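Long-range contacts in VgrG protein (Vibrio cholerae, PDB 4E1D), which carries an actin cross-linking domain that probably uses ATP and divalent metal ions to join actin monomers covalently during infection: residues A[58-63]-A[89-94]; A[26-31]-A[174-179]. All coordinates share one frame; numbering follows the deposited sequence.

Contact 1. Residues A[58-63]-A[89-94]; sequences FMLTKD and VELVSY. With MN (manganese (II) ion), chain D; ADP (adenosine-5'-diphosphate), chain B.
Thr61 and Glu90 face each other as a hydrogen-bonded antiparallel pair, and the backbone oxygen of Glu90 accepts twice: Thr61 N at 3.2 Å and Thr61 OG1 at 2.7 Å reach Glu90 O from opposite faces of its carbonyl plane. The hydroxyl is placed for this by chi1 of 71°, between backbone N and carbonyl carbon. Tight packing follows on the face of Phe58, Leu60 and Leu91. There the Phe58 ring runs alongside Leu91, with Phe58 CE1 3.7 Å from Leu91 CD1, and helix 101-124 covers both, a place for large apolar groups. Extended Met59 brings its methyl CE to 3.6 Å from Tyr94 CZ, its sulfur lying obliquely to the ring as a Met-aromatic contact, while Tyr94 OH bonds to Pro14 O. The other end is looser. Partly exposed Asp63 CB touches Glu90 CB at 3.7 Å, and the carboxylates stack, planes 15° apart, two like charges with Asp63 OD2 3.8 Å from Glu90 OE2. Glu90 OE1 binds manganese at 2.5 Å, and Ser93 O takes a 2.5 Å hydrogen bond from ADP O2'. The face of Met59, Thr61, Glu90 and Val92 thus turns to metal and nucleotide, Val92 packing on ADP, and manganese would probably offset the acids' negative charge.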
loop_
_atom_site.group_PDB
_atom_site.type_symbol
_atom_site.label_atom_id
_atom_site.label_comp_id
_atom_site.label_asym_id
_atom_site.label_seq_id
_atom_site.Cartn_x
_atom_site.Cartn_y
_atom_site.Cartn_z
ATOM N N PHE A 58 -8.618 7.771 9.720
ATOM C CA PHE A 58 -8.734 6.939 8.516
ATOM C C PHE A 58 -9.655 7.528 7.463
ATOM O O PHE A 58 -10.546 8.295 7.798
ATOM C CB PHE A 58 -9.127 5.485 8.838
ATOM C CG PHE A 58 -10.489 5.290 9.450
ATOM C CD1 PHE A 58 -11.607 5.080 8.649
ATOM C CD2 PHE A 58 -10.648 5.243 10.827
ATOM C CE1 PHE A 58 -12.860 4.855 9.214
ATOM C CE2 PHE A 58 -11.902 5.018 11.390
ATOM C CZ PHE A 58 -13.000 4.813 10.581
ATOM N N MET A 59 -9.455 7.135 6.201
ATOM C CA MET A 59 -10.246 7.562 5.051
ATOM C C MET A 59 -11.325 6.521 4.751
ATOM O O MET A 59 -11.128 5.325 4.958
ATOM C CB MET A 59 -9.355 7.721 3.796
ATOM C CG MET A 59 -8.270 8.762 3.906
ATOM S SD MET A 59 -7.211 8.685 2.445
ATOM C CE MET A 59 -6.162 10.055 2.707
ATOM N N LEU A 60 -12.452 6.987 4.234
ATOM C CA LEU A 60 -13.550 6.144 3.799
ATOM C C LEU A 60 -13.394 6.115 2.294
ATOM O O LEU A 60 -13.510 7.158 1.642
ATOM C CB LEU A 60 -14.892 6.771 4.212
ATOM C CG LEU A 60 -15.447 6.343 5.568
ATOM C CD1 LEU A 60 -14.816 7.131 6.716
ATOM C CD2 LEU A 60 -16.925 6.534 5.599
ATOM N N THR A 61 -13.007 4.953 1.751
ATOM C CA THR A 61 -12.736 4.823 0.318
ATOM C C THR A 61 -13.520 3.711 -0.365
ATOM O O THR A 61 -13.940 2.759 0.296
ATOM C CB THR A 61 -11.221 4.573 0.060
ATOM O OG1 THR A 61 -10.860 3.262 0.492
ATOM C CG2 THR A 61 -10.315 5.604 0.706
ATOM N N LYS A 62 -13.663 3.811 -1.699
ATOM C CA LYS A 62 -14.237 2.751 -2.528
ATOM C C LYS A 62 -13.050 1.875 -2.937
ATOM O O LYS A 62 -11.960 2.393 -3.194
ATOM C CB LYS A 62 -15.000 3.287 -3.757
ATOM C CG LYS A 62 -14.209 4.194 -4.688
ATOM C CD LYS A 62 -14.847 4.321 -6.040
ATOM C CE LYS A 62 -14.167 5.409 -6.828
ATOM N NZ LYS A 62 -14.717 5.545 -8.202
ATOM N N ASP A 63 -13.238 0.559 -2.948
ATOM C CA ASP A 63 -12.157 -0.367 -3.261
ATOM C C ASP A 63 -12.415 -1.214 -4.519
ATOM O O ASP A 63 -12.116 -0.756 -5.621
ATOM C CB ASP A 63 -11.803 -1.210 -2.012
ATOM C CG ASP A 63 -10.581 -2.111 -2.109
ATOM O OD1 ASP A 63 -9.657 -1.781 -2.879
ATOM O OD2 ASP A 63 -10.541 -3.134 -1.389
ATOM N N VAL A 89 -16.187 -1.214 0.470
ATOM C CA VAL A 89 -15.638 -0.107 1.254
ATOM C C VAL A 89 -14.331 -0.562 1.895
ATOM O O VAL A 89 -14.240 -1.684 2.405
ATOM C CB VAL A 89 -16.646 0.452 2.300
ATOM C CG1 VAL A 89 -15.990 1.448 3.261
ATOM C CG2 VAL A 89 -17.837 1.098 1.615
ATOM N N GLU A 90 -13.319 0.303 1.842
ATOM C CA GLU A 90 -12.048 0.029 2.472
ATOM C C GLU A 90 -11.675 1.205 3.345
ATOM O O GLU A 90 -11.639 2.344 2.876
ATOM C CB GLU A 90 -10.955 -0.254 1.441
ATOM C CG GLU A 90 -9.656 -0.729 2.068
ATOM C CD GLU A 90 -8.501 -0.839 1.096
ATOM O OE1 GLU A 90 -8.233 0.150 0.377
ATOM O OE2 GLU A 90 -7.854 -1.910 1.064
ATOM N N LEU A 91 -11.409 0.929 4.615
ATOM C CA LEU A 91 -10.989 1.949 5.570
ATOM C C LEU A 91 -9.456 2.018 5.549
ATOM O O LEU A 91 -8.774 1.032 5.843
ATOM C CB LEU A 91 -11.542 1.663 6.982
ATOM C CG LEU A 91 -13.059 1.388 7.118
ATOM C CD1 LEU A 91 -13.452 1.211 8.569
ATOM C CD2 LEU A 91 -13.906 2.477 6.455
ATOM N N VAL A 92 -8.929 3.161 5.105
ATOM C CA VAL A 92 -7.495 3.388 4.940
ATOM C C VAL A 92 -7.009 4.378 6.000
ATOM O O VAL A 92 -7.302 5.566 5.914
ATOM C CB VAL A 92 -7.187 3.849 3.490
ATOM C CG1 VAL A 92 -5.698 4.037 3.276
ATOM C CG2 VAL A 92 -7.750 2.876 2.461
ATOM N N SER A 93 -6.266 3.882 7.000
ATOM C CA SER A 93 -5.751 4.703 8.095
ATOM C C SER A 93 -4.759 5.759 7.649
ATOM O O SER A 93 -4.128 5.616 6.601
ATOM C CB SER A 93 -5.150 3.838 9.200
ATOM O OG SER A 93 -3.857 3.371 8.853
ATOM N N TYR A 94 -4.660 6.839 8.428
ATOM C CA TYR A 94 -3.659 7.874 8.214
ATOM C C TYR A 94 -2.438 7.335 8.954
ATOM O O TYR A 94 -2.612 6.809 10.061
ATOM C CB TYR A 94 -4.111 9.229 8.774
ATOM C CG TYR A 94 -5.044 9.959 7.836
ATOM C CD1 TYR A 94 -6.416 9.740 7.877
ATOM C CD2 TYR A 94 -4.552 10.847 6.886
ATOM C CE1 TYR A 94 -7.280 10.402 7.007
ATOM C CE2 TYR A 94 -5.407 11.521 6.014
ATOM C CZ TYR A 94 -6.772 11.292 6.076
ATOM O OH TYR A 94 -7.627 11.934 5.213
HETATM MN MN MN D . -6.008 0.413 -0.804
HETATM P PB ADP B . -3.208 1.520 -2.538
HETATM O O1B ADP B . -4.179 2.039 -3.507
HETATM O O2B ADP B . -1.876 1.237 -3.237
HETATM O O3B ADP B . -3.733 0.246 -1.892
HETATM P PA ADP B . -3.874 3.525 -0.448
HETATM O O1A ADP B . -3.828 4.955 -0.842
HETATM O O2A ADP B . -5.343 3.024 -0.509
HETATM O O3A ADP B . -2.957 2.640 -1.420
HETATM O "O5'" ADP B . -3.324 3.358 1.037
HETATM C "C5'" ADP B . -1.911 3.506 1.243
HETATM C "C4'" ADP B . -1.533 2.940 2.587
HETATM O "O4'" ADP B . -0.222 3.414 2.966
HETATM C "C3'" ADP B . -2.462 3.273 3.753
HETATM O "O3'" ADP B . -2.718 2.137 4.572
HETATM C "C2'" ADP B . -1.729 4.416 4.459
HETATM O "O2'" ADP B . -2.003 4.514 5.849
HETATM C "C1'" ADP B . -0.285 4.001 4.250
HETATM N N9 ADP B . 0.691 5.091 4.318
HETATM C C8 ADP B . 0.657 6.280 3.643
HETATM N N7 ADP B . 1.660 7.080 3.931
HETATM C C5 ADP B . 2.405 6.358 4.857
HETATM C C6 ADP B . 3.572 6.660 5.584
HETATM N N6 ADP B . 4.189 7.833 5.525
HETATM N N1 ADP B . 4.039 5.720 6.442
HETATM C C2 ADP B . 3.367 4.565 6.562
HETATM N N3 ADP B . 2.248 4.174 5.942
HETATM C C4 ADP B . 1.811 5.120 5.095
#

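Contact 2. Residues A[26-31]-A[174-179]. With MN (manganese (II) ion), chain D; ADP (adenosine-5'-diphosphate), chain B.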
loop_
_atom_site.group_PDB
_atom_site.type_symbol
_atom_site.label_atom_id
_atom_site.label_comp_id
_atom_site.label_asym_id
_atom_site.label_seq_id
_atom_site.Cartn_x
_atom_site.Cartn_y
_atom_site.Cartn_z
ATOM N N GLY A 26 0.772 2.227 8.489
ATOM C CA GLY A 26 -0.535 2.502 7.914
ATOM C C GLY A 26 -1.275 1.202 7.679
ATOM O O GLY A 26 -0.642 0.183 7.386
ATOM N N ILE A 27 -2.611 1.200 7.849
ATOM C CA ILE A 27 -3.418 -0.012 7.667
ATOM C C ILE A 27 -4.542 0.168 6.656
ATOM O O ILE A 27 -5.033 1.279 6.465
ATOM C CB ILE A 27 -3.912 -0.648 9.011
ATOM C CG1 ILE A 27 -4.883 0.284 9.774
ATOM C CG2 ILE A 27 -2.736 -1.115 9.898
ATOM C CD1 ILE A 27 -5.767 -0.366 10.819
ATOM N N GLU A 28 -4.941 -0.933 6.013
ATOM C CA GLU A 28 -6.041 -0.981 5.056
ATOM C C GLU A 28 -6.996 -2.027 5.564
ATOM O O GLU A 28 -6.559 -3.111 5.947
ATOM C CB GLU A 28 -5.553 -1.331 3.651
ATOM C CG GLU A 28 -4.767 -0.220 2.991
ATOM C CD GLU A 28 -4.048 -0.677 1.741
ATOM O OE1 GLU A 28 -2.943 -1.249 1.867
ATOM O OE2 GLU A 28 -4.613 -0.502 0.638
ATOM N N ASN A 29 -8.291 -1.695 5.612
ATOM C CA ASN A 29 -9.309 -2.578 6.155
ATOM C C ASN A 29 -10.555 -2.636 5.283
ATOM O O ASN A 29 -11.413 -1.761 5.386
ATOM C CB ASN A 29 -9.632 -2.134 7.590
ATOM C CG ASN A 29 -10.449 -3.098 8.403
ATOM O OD1 ASN A 29 -10.387 -4.322 8.232
ATOM N ND2 ASN A 29 -11.193 -2.552 9.354
ATOM N N GLU A 30 -10.652 -3.669 4.430
ATOM C CA GLU A 30 -11.801 -3.858 3.554
ATOM C C GLU A 30 -12.957 -4.454 4.367
ATOM O O GLU A 30 -12.807 -5.513 4.983
ATOM C CB GLU A 30 -11.442 -4.717 2.334
ATOM C CG GLU A 30 -12.518 -4.716 1.260
ATOM C CD GLU A 30 -12.345 -5.734 0.149
ATOM O OE1 GLU A 30 -12.832 -5.475 -0.973
ATOM O OE2 GLU A 30 -11.729 -6.795 0.397
ATOM N N LEU A 31 -14.096 -3.743 4.385
ATOM C CA LEU A 31 -15.288 -4.137 5.130
ATOM C C LEU A 31 -16.126 -5.180 4.427
ATOM O O LEU A 31 -16.124 -5.278 3.193
ATOM C CB LEU A 31 -16.156 -2.918 5.498
ATOM C CG LEU A 31 -15.504 -1.819 6.334
ATOM C CD1 LEU A 31 -16.425 -0.646 6.459
ATOM C CD2 LEU A 31 -15.106 -2.321 7.719
ATOM N N GLN A 174 -4.518 -5.326 5.335
ATOM C CA GLN A 174 -3.151 -5.047 4.910
ATOM C C GLN A 174 -2.521 -4.027 5.840
ATOM O O GLN A 174 -3.219 -3.263 6.505
ATOM C CB GLN A 174 -3.110 -4.533 3.467
ATOM C CG GLN A 174 -2.830 -5.617 2.457
ATOM C CD GLN A 174 -3.830 -5.545 1.335
ATOM O OE1 GLN A 174 -3.691 -4.765 0.382
ATOM N NE2 GLN A 174 -4.882 -6.344 1.436
ATOM N N ALA A 175 -1.192 -4.019 5.871
ATOM C CA ALA A 175 -0.392 -3.082 6.648
ATOM C C ALA A 175 0.735 -2.574 5.766
ATOM O O ALA A 175 1.218 -3.313 4.912
ATOM C CB ALA A 175 0.166 -3.757 7.892
ATOM N N THR A 176 1.119 -1.308 5.938
ATOM C CA THR A 176 2.203 -0.659 5.208
ATOM C C THR A 176 3.177 -0.046 6.218
ATOM O O THR A 176 2.785 0.784 7.043
ATOM C CB THR A 176 1.673 0.323 4.150
ATOM O OG1 THR A 176 0.913 -0.410 3.187
ATOM C CG2 THR A 176 2.792 1.064 3.426
ATOM N N VAL A 177 4.440 -0.500 6.170
ATOM C CA VAL A 177 5.497 -0.047 7.071
ATOM C C VAL A 177 6.474 0.847 6.311
ATOM O O VAL A 177 6.915 0.498 5.217
ATOM C CB VAL A 177 6.181 -1.245 7.800
ATOM C CG1 VAL A 177 7.415 -0.810 8.597
ATOM C CG2 VAL A 177 5.198 -1.983 8.706
ATOM N N GLY A 178 6.757 2.006 6.890
ATOM C CA GLY A 178 7.685 2.985 6.347
ATOM C C GLY A 178 8.901 3.118 7.235
ATOM O O GLY A 178 8.761 3.387 8.431
ATOM N N VAL A 179 10.099 2.886 6.665
ATOM C CA VAL A 179 11.380 2.966 7.380
ATOM C C VAL A 179 12.350 3.885 6.644
ATOM O O VAL A 179 12.214 4.065 5.431
ATOM C CB VAL A 179 12.021 1.567 7.637
ATOM C CG1 VAL A 179 11.187 0.731 8.607
ATOM C CG2 VAL A 179 12.301 0.812 6.331
HETATM MN MN MN D . -6.008 0.413 -0.804
HETATM P PB ADP B . -3.208 1.520 -2.538
HETATM O O1B ADP B . -4.179 2.039 -3.507
HETATM O O2B ADP B . -1.876 1.237 -3.237
HETATM O O3B ADP B . -3.733 0.246 -1.892
HETATM P PA ADP B . -3.874 3.525 -0.448
HETATM O O1A ADP B . -3.828 4.955 -0.842
HETATM O O2A ADP B . -5.343 3.024 -0.509
HETATM O O3A ADP B . -2.957 2.640 -1.420
HETATM O "O5'" ADP B . -3.324 3.358 1.037
HETATM C "C5'" ADP B . -1.911 3.506 1.243
HETATM C "C4'" ADP B . -1.533 2.940 2.587
HETATM O "O4'" ADP B . -0.222 3.414 2.966
HETATM C "C3'" ADP B . -2.462 3.273 3.753
HETATM O "O3'" ADP B . -2.718 2.137 4.572
HETATM C "C2'" ADP B . -1.729 4.416 4.459
HETATM O "O2'" ADP B . -2.003 4.514 5.849
HETATM C "C1'" ADP B . -0.285 4.001 4.250
HETATM N N9 ADP B . 0.691 5.091 4.318
HETATM C C8 ADP B . 0.657 6.280 3.643
HETATM N N7 ADP B . 1.660 7.080 3.931
HETATM C C5 ADP B . 2.405 6.358 4.857
HETATM C C6 ADP B . 3.572 6.660 5.584
HETATM N N6 ADP B . 4.189 7.833 5.525
HETATM N N1 ADP B . 4.039 5.720 6.442
HETATM C C2 ADP B . 3.367 4.565 6.562
HETATM N N3 ADP B . 2.248 4.174 5.942
HETATM C C4 ADP B . 1.811 5.120 5.095
HETATM O O HOH W 1 -1.696 -0.563 4.304
#
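The carboxylate of Glu28 and the side-chain amide of Gln174 are inclined at 69° to each other, so these flat groups do not stack; the side chains meet instead where Glu28 OE1 comes within 3.7 Å of Gln174 CB. The two carboxylate oxygens have separate tasks. Glu28 OE2 binds manganese at 2.2 Å, beside the β-phosphate oxygen O3B of ADP and Glu90, which share the ion. Glu28 OE1 accepts a 2.8 Å bond from a water that also bonds Thr176 OG1 and ADP O3', with a weak fourth bond to Gly26 O. An extended chain, with chi2 of 168°, carries the acid out from the strand to the metal. Beneath the ribose, small residues suit the site: Gly26 lets ADP O2' approach its CA to 3.2 Å, and Thr176 brings both a hydroxyl for the water and a methyl near the sugar. Paired backbone bonds hold the strands together, Gly26 with Thr176 and Glu28 with Gln174; Thr176 N to Gly26 O measures 2.7 Å. On the other face Ile27 CG2 lies 4.4 Å from Ala175 CB. The chemistry implies a nucleotide site built onto the strands, with one acid coordinating the metal and anchoring the water next to the ribose.

Overall arrangement
Both contacts are buried antiparallel strand pairs joined through neighbouring strands 24-32 and 85-97, with contact 1 nested in the chain loop that contact 2 closes. The centre of contact 2 lies about 6 Å from the centre of the chain, that of contact 1 about 12 Å. Ser93 OG to Ile27 N and Leu91 O to Asn29 N bridge them, and Glu28 and Glu90 converge on one manganese with ADP. Their chemistry differs with place: 58-63 with 89-94 buries twice the area and adds an aromatic and aliphatic layer under helix 101-124, whereas 26-31 with 174-179 has the same four backbone bonds but little side-chain packing, with small residues and a bound water near the ribose.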